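Local coordinates for spindle pole body-associated protein VIK1 (Saccharomyces cerevisiae, PDB 2O0A) that recruits the minus-end-directed motor Kar3 to microtubules, forming with it a kinesin-14 heterodimer that cross-links antiparallel microtubules; its motor-like domain lacks a nucleotide-binding site, at residues Ile234-Lys243 with Leu279-Leu290. Numbering follows the deposited sequence.
Sequences IEQFDKSIFK and LLTISEEVQTQL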
loop_
_atom_site.group_PDB
_atom_site.type_symbol
_atom_site.label_atom_id
_atom_site.label_comp_id
_atom_site.label_asym_id
_atom_site.label_seq_id
_atom_site.Cartn_x
_atom_site.Cartn_y
_atom_site.Cartn_z
ATOM N N ILE A 234 -11.490 2.040 -7.006
ATOM C CA ILE A 234 -11.770 1.355 -5.744
ATOM C C ILE A 234 -12.996 0.438 -5.851
ATOM O O ILE A 234 -13.022 -0.651 -5.280
ATOM C CB ILE A 234 -11.949 2.372 -4.604
ATOM C CG1 ILE A 234 -10.615 3.070 -4.316
ATOM C CG2 ILE A 234 -12.496 1.701 -3.354
ATOM C CD1 ILE A 234 -10.752 4.366 -3.534
ATOM N N GLU A 235 -14.006 0.913 -6.578
ATOM C CA GLU A 235 -15.233 0.161 -6.778
ATOM C C GLU A 235 -15.019 -1.050 -7.666
ATOM O O GLU A 235 -15.625 -2.102 -7.441
ATOM C CB GLU A 235 -16.308 1.060 -7.372
ATOM C CG GLU A 235 -16.855 2.067 -6.390
ATOM C CD GLU A 235 -17.843 3.015 -7.035
ATOM O OE1 GLU A 235 -17.806 3.176 -8.278
ATOM O OE2 GLU A 235 -18.641 3.614 -6.286
ATOM N N GLN A 236 -14.137 -0.899 -8.653
ATOM C CA GLN A 236 -13.732 -2.014 -9.505
ATOM C C GLN A 236 -13.054 -3.096 -8.663
ATOM O O GLN A 236 -13.362 -4.278 -8.797
ATOM C CB GLN A 236 -12.840 -1.533 -10.652
ATOM C CG GLN A 236 -12.851 -2.442 -11.872
ATOM C CD GLN A 236 -12.261 -1.784 -13.108
ATOM O OE1 GLN A 236 -11.472 -2.394 -13.827
ATOM N NE2 GLN A 236 -12.645 -0.536 -13.362
ATOM N N PHE A 237 -12.164 -2.686 -7.758
ATOM C CA PHE A 237 -11.585 -3.604 -6.784
ATOM C C PHE A 237 -12.680 -4.306 -5.983
ATOM O O PHE A 237 -12.690 -5.527 -5.848
ATOM C CB PHE A 237 -10.614 -2.842 -5.866
ATOM C CG PHE A 237 -10.379 -3.483 -4.522
ATOM C CD1 PHE A 237 -9.741 -4.717 -4.409
ATOM C CD2 PHE A 237 -10.766 -2.827 -3.355
ATOM C CE1 PHE A 237 -9.508 -5.289 -3.150
ATOM C CE2 PHE A 237 -10.543 -3.385 -2.107
ATOM C CZ PHE A 237 -9.909 -4.620 -1.997
ATOM N N ASP A 238 -13.621 -3.525 -5.463
ATOM C CA ASP A 238 -14.681 -4.088 -4.636
ATOM C C ASP A 238 -15.528 -5.101 -5.407
ATOM O O ASP A 238 -15.802 -6.188 -4.902
ATOM C CB ASP A 238 -15.580 -2.976 -4.100
ATOM C CG ASP A 238 -16.651 -3.501 -3.172
ATOM O OD1 ASP A 238 -16.305 -3.880 -2.040
ATOM O OD2 ASP A 238 -17.840 -3.544 -3.576
ATOM N N LYS A 239 -15.941 -4.713 -6.613
ATOM C CA LYS A 239 -16.744 -5.568 -7.495
ATOM C C LYS A 239 -15.990 -6.818 -7.892
ATOM O O LYS A 239 -16.511 -7.929 -7.769
ATOM C CB LYS A 239 -17.155 -4.811 -8.758
ATOM C CG LYS A 239 -18.595 -4.345 -8.784
ATOM C CD LYS A 239 -18.939 -3.709 -10.119
ATOM C CE LYS A 239 -18.254 -2.363 -10.291
ATOM N NZ LYS A 239 -18.743 -1.641 -11.499
ATOM N N SER A 240 -14.756 -6.629 -8.358
ATOM C CA SER A 240 -13.948 -7.727 -8.887
ATOM C C SER A 240 -13.435 -8.697 -7.825
ATOM O O SER A 240 -13.141 -9.845 -8.147
ATOM C CB SER A 240 -12.774 -7.186 -9.708
ATOM O OG SER A 240 -11.698 -6.799 -8.872
ATOM N N ILE A 241 -13.315 -8.235 -6.575
ATOM C CA ILE A 241 -12.846 -9.075 -5.465
ATOM C C ILE A 241 -13.965 -9.631 -4.574
ATOM O O ILE A 241 -13.986 -10.829 -4.284
ATOM C CB ILE A 241 -11.762 -8.351 -4.586
ATOM C CG1 ILE A 241 -10.453 -8.127 -5.370
ATOM C CG2 ILE A 241 -11.514 -9.087 -3.249
ATOM C CD1 ILE A 241 -9.797 -9.389 -5.940
ATOM N N PHE A 242 -14.890 -8.770 -4.144
ATOM C CA PHE A 242 -15.907 -9.164 -3.170
ATOM C C PHE A 242 -17.281 -9.501 -3.764
ATOM O O PHE A 242 -18.051 -10.218 -3.134
ATOM C CB PHE A 242 -16.081 -8.082 -2.097
ATOM C CG PHE A 242 -14.825 -7.785 -1.325
ATOM C CD1 PHE A 242 -14.187 -6.554 -1.466
ATOM C CD2 PHE A 242 -14.277 -8.737 -0.466
ATOM C CE1 PHE A 242 -13.033 -6.269 -0.753
ATOM C CE2 PHE A 242 -13.109 -8.461 0.249
ATOM C CZ PHE A 242 -12.490 -7.223 0.098
ATOM N N LYS A 243 -17.580 -8.975 -4.949
ATOM C CA LYS A 243 -18.912 -9.139 -5.553
ATOM C C LYS A 243 -18.993 -10.226 -6.630
ATOM O O LYS A 243 -19.786 -11.165 -6.502
ATOM C CB LYS A 243 -19.439 -7.803 -6.084
ATOM C CG LYS A 243 -20.326 -7.053 -5.105
ATOM C CD LYS A 243 -19.537 -6.354 -4.022
ATOM C CE LYS A 243 -20.392 -6.046 -2.804
ATOM N NZ LYS A 243 -19.594 -5.237 -1.825
ATOM N N LEU A 279 -15.673 3.832 1.499
ATOM C CA LEU A 279 -14.359 3.333 1.910
ATOM C C LEU A 279 -14.418 2.631 3.273
ATOM O O LEU A 279 -13.760 1.607 3.479
ATOM C CB LEU A 279 -13.280 4.436 1.854
ATOM C CG LEU A 279 -12.547 4.625 0.502
ATOM C CD1 LEU A 279 -13.476 4.939 -0.672
ATOM C CD2 LEU A 279 -11.408 5.657 0.573
ATOM N N LEU A 280 -15.234 3.141 4.197
ATOM C CA LEU A 280 -15.441 2.423 5.460
ATOM C C LEU A 280 -16.083 1.059 5.212
ATOM O O LEU A 280 -15.646 0.060 5.756
ATOM C CB LEU A 280 -16.271 3.259 6.443
ATOM C CG LEU A 280 -15.601 4.534 6.962
ATOM C CD1 LEU A 280 -16.633 5.388 7.674
ATOM C CD2 LEU A 280 -14.423 4.195 7.892
ATOM N N THR A 281 -17.106 1.004 4.359
ATOM C CA THR A 281 -17.714 -0.284 4.022
ATOM C C THR A 281 -16.701 -1.286 3.451
ATOM O O THR A 281 -16.673 -2.455 3.832
ATOM C CB THR A 281 -18.910 -0.091 3.072
ATOM O OG1 THR A 281 -19.909 0.666 3.758
ATOM C CG2 THR A 281 -19.494 -1.448 2.632
ATOM N N ILE A 282 -15.851 -0.811 2.553
ATOM C CA ILE A 282 -14.835 -1.659 1.938
ATOM C C ILE A 282 -13.846 -2.159 2.979
ATOM O O ILE A 282 -13.458 -3.327 2.951
ATOM C CB ILE A 282 -14.153 -0.935 0.768
ATOM C CG1 ILE A 282 -15.200 -0.702 -0.328
ATOM C CG2 ILE A 282 -12.970 -1.756 0.224
ATOM C CD1 ILE A 282 -14.756 0.150 -1.474
ATOM N N SER A 283 -13.496 -1.287 3.920
ATOM C CA SER A 283 -12.582 -1.658 4.998
ATOM C C SER A 283 -13.120 -2.854 5.784
ATOM O O SER A 283 -12.351 -3.714 6.221
ATOM C CB SER A 283 -12.279 -0.458 5.907
ATOM O OG SER A 283 -13.334 -0.195 6.824
ATOM N N GLU A 284 -14.439 -2.924 5.956
ATOM C CA GLU A 284 -15.024 -4.090 6.638
ATOM C C GLU A 284 -14.933 -5.391 5.822
ATOM O O GLU A 284 -14.666 -6.458 6.378
ATOM C CB GLU A 284 -16.469 -3.819 7.085
ATOM C CG GLU A 284 -16.939 -4.776 8.179
ATOM C CD GLU A 284 -18.346 -4.494 8.677
ATOM O OE1 GLU A 284 -18.713 -3.309 8.825
ATOM O OE2 GLU A 284 -19.083 -5.468 8.940
ATOM N N GLU A 285 -15.135 -5.300 4.515
ATOM C CA GLU A 285 -15.001 -6.447 3.624
ATOM C C GLU A 285 -13.563 -6.966 3.557
ATOM O O GLU A 285 -13.328 -8.171 3.532
ATOM C CB GLU A 285 -15.454 -6.076 2.223
ATOM C CG GLU A 285 -16.913 -5.686 2.095
ATOM C CD GLU A 285 -17.234 -5.361 0.671
ATOM O OE1 GLU A 285 -16.792 -4.287 0.200
ATOM O OE2 GLU A 285 -17.897 -6.189 0.006
ATOM N N VAL A 286 -12.606 -6.042 3.517
ATOM C CA VAL A 286 -11.197 -6.419 3.510
ATOM C C VAL A 286 -10.852 -7.290 4.716
ATOM O O VAL A 286 -10.169 -8.311 4.577
ATOM C CB VAL A 286 -10.281 -5.164 3.471
ATOM C CG1 VAL A 286 -8.825 -5.512 3.853
ATOM C CG2 VAL A 286 -10.347 -4.506 2.106
ATOM N N GLN A 287 -11.351 -6.892 5.884
ATOM C CA GLN A 287 -10.968 -7.512 7.152
ATOM C C GLN A 287 -11.843 -8.696 7.570
ATOM O O GLN A 287 -11.556 -9.343 8.587
ATOM C CB GLN A 287 -10.936 -6.451 8.263
ATOM C CG GLN A 287 -9.914 -5.347 8.000
ATOM C CD GLN A 287 -9.969 -4.234 9.028
ATOM O OE1 GLN A 287 -9.296 -4.292 10.062
ATOM N NE2 GLN A 287 -10.751 -3.198 8.739
ATOM N N THR A 288 -12.896 -8.983 6.800
ATOM C CA THR A 288 -13.793 -10.107 7.123
ATOM C C THR A 288 -13.913 -11.177 6.030
ATOM O O THR A 288 -14.201 -12.344 6.323
ATOM C CB THR A 288 -15.227 -9.633 7.560
ATOM O OG1 THR A 288 -15.858 -8.900 6.502
ATOM C CG2 THR A 288 -15.170 -8.773 8.816
ATOM N N GLN A 289 -13.678 -10.790 4.783
ATOM C CA GLN A 289 -13.911 -11.683 3.650
ATOM C C GLN A 289 -12.626 -12.225 3.018
ATOM O O GLN A 289 -12.680 -13.001 2.059
ATOM C CB GLN A 289 -14.786 -10.993 2.604
ATOM C CG GLN A 289 -16.162 -10.582 3.112
ATOM C CD GLN A 289 -17.150 -10.313 1.985
ATOM O OE1 GLN A 289 -17.225 -11.069 1.013
ATOM N NE2 GLN A 289 -17.920 -9.240 2.118
ATOM N N LEU A 290 -11.482 -11.807 3.559
ATOM C CA LEU A 290 -10.173 -12.266 3.083
ATOM C C LEU A 290 -9.405 -12.992 4.195
ATOM O O LEU A 290 -9.043 -14.159 4.041
ATOM C CB LEU A 290 -9.345 -11.099 2.510
ATOM C CG LEU A 290 -9.930 -10.154 1.443
ATOM C CD1 LEU A 290 -9.009 -8.959 1.228
ATOM C CD2 LEU A 290 -10.213 -10.847 0.106
#
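The ring of F242 lies between two aliphatic groups: CG2 of I241, from its own helix, covers the centre of one face, and CB of E285 covers the opposite one, a CH-pi contact 3.6 Å from the centroid and only 4° off the normal. A broad flat side chain suits this place, because both of its faces are used while CE2 of F242 lies 3.8 Å from CD2 of L290 and CZ approaches CG2 of V286. The ring of F237 is met at its edge, near its plane, by CG2 of I282 and CG2 of V286; its CG is anti to the backbone N, which swings the ring to the opposing helix. Towards the start of both segments, CG2 of I234 presses on CD1 of I282 at 3.3 Å, closer than usual van der Waals contact; beta-branched isoleucine suits the place, since its second branch at CB supplies this methyl while CD1 of I234 meets L279.

The segments lie on helices 231-243 and 276-289 of the kinesin-like motor homology domain of Vik1 and run roughly parallel, their axes 30° apart. Strand 265-270 of the central sheet underlies the second helix through L279, V286 and L290, and helix 250-261 packs on F237 and I241.

Beyond the apolar contacts, K243 joins two acids. With its chain bent at chi2, NZ of K243 lies 2.7 Å from OE2 of E285, on the syn side but 31° out of the carboxylate plane, and 3.0 Å from OD2 of D238, at the syn lone pair. Lysine has the reach and the several N-H donors for both salt bridges.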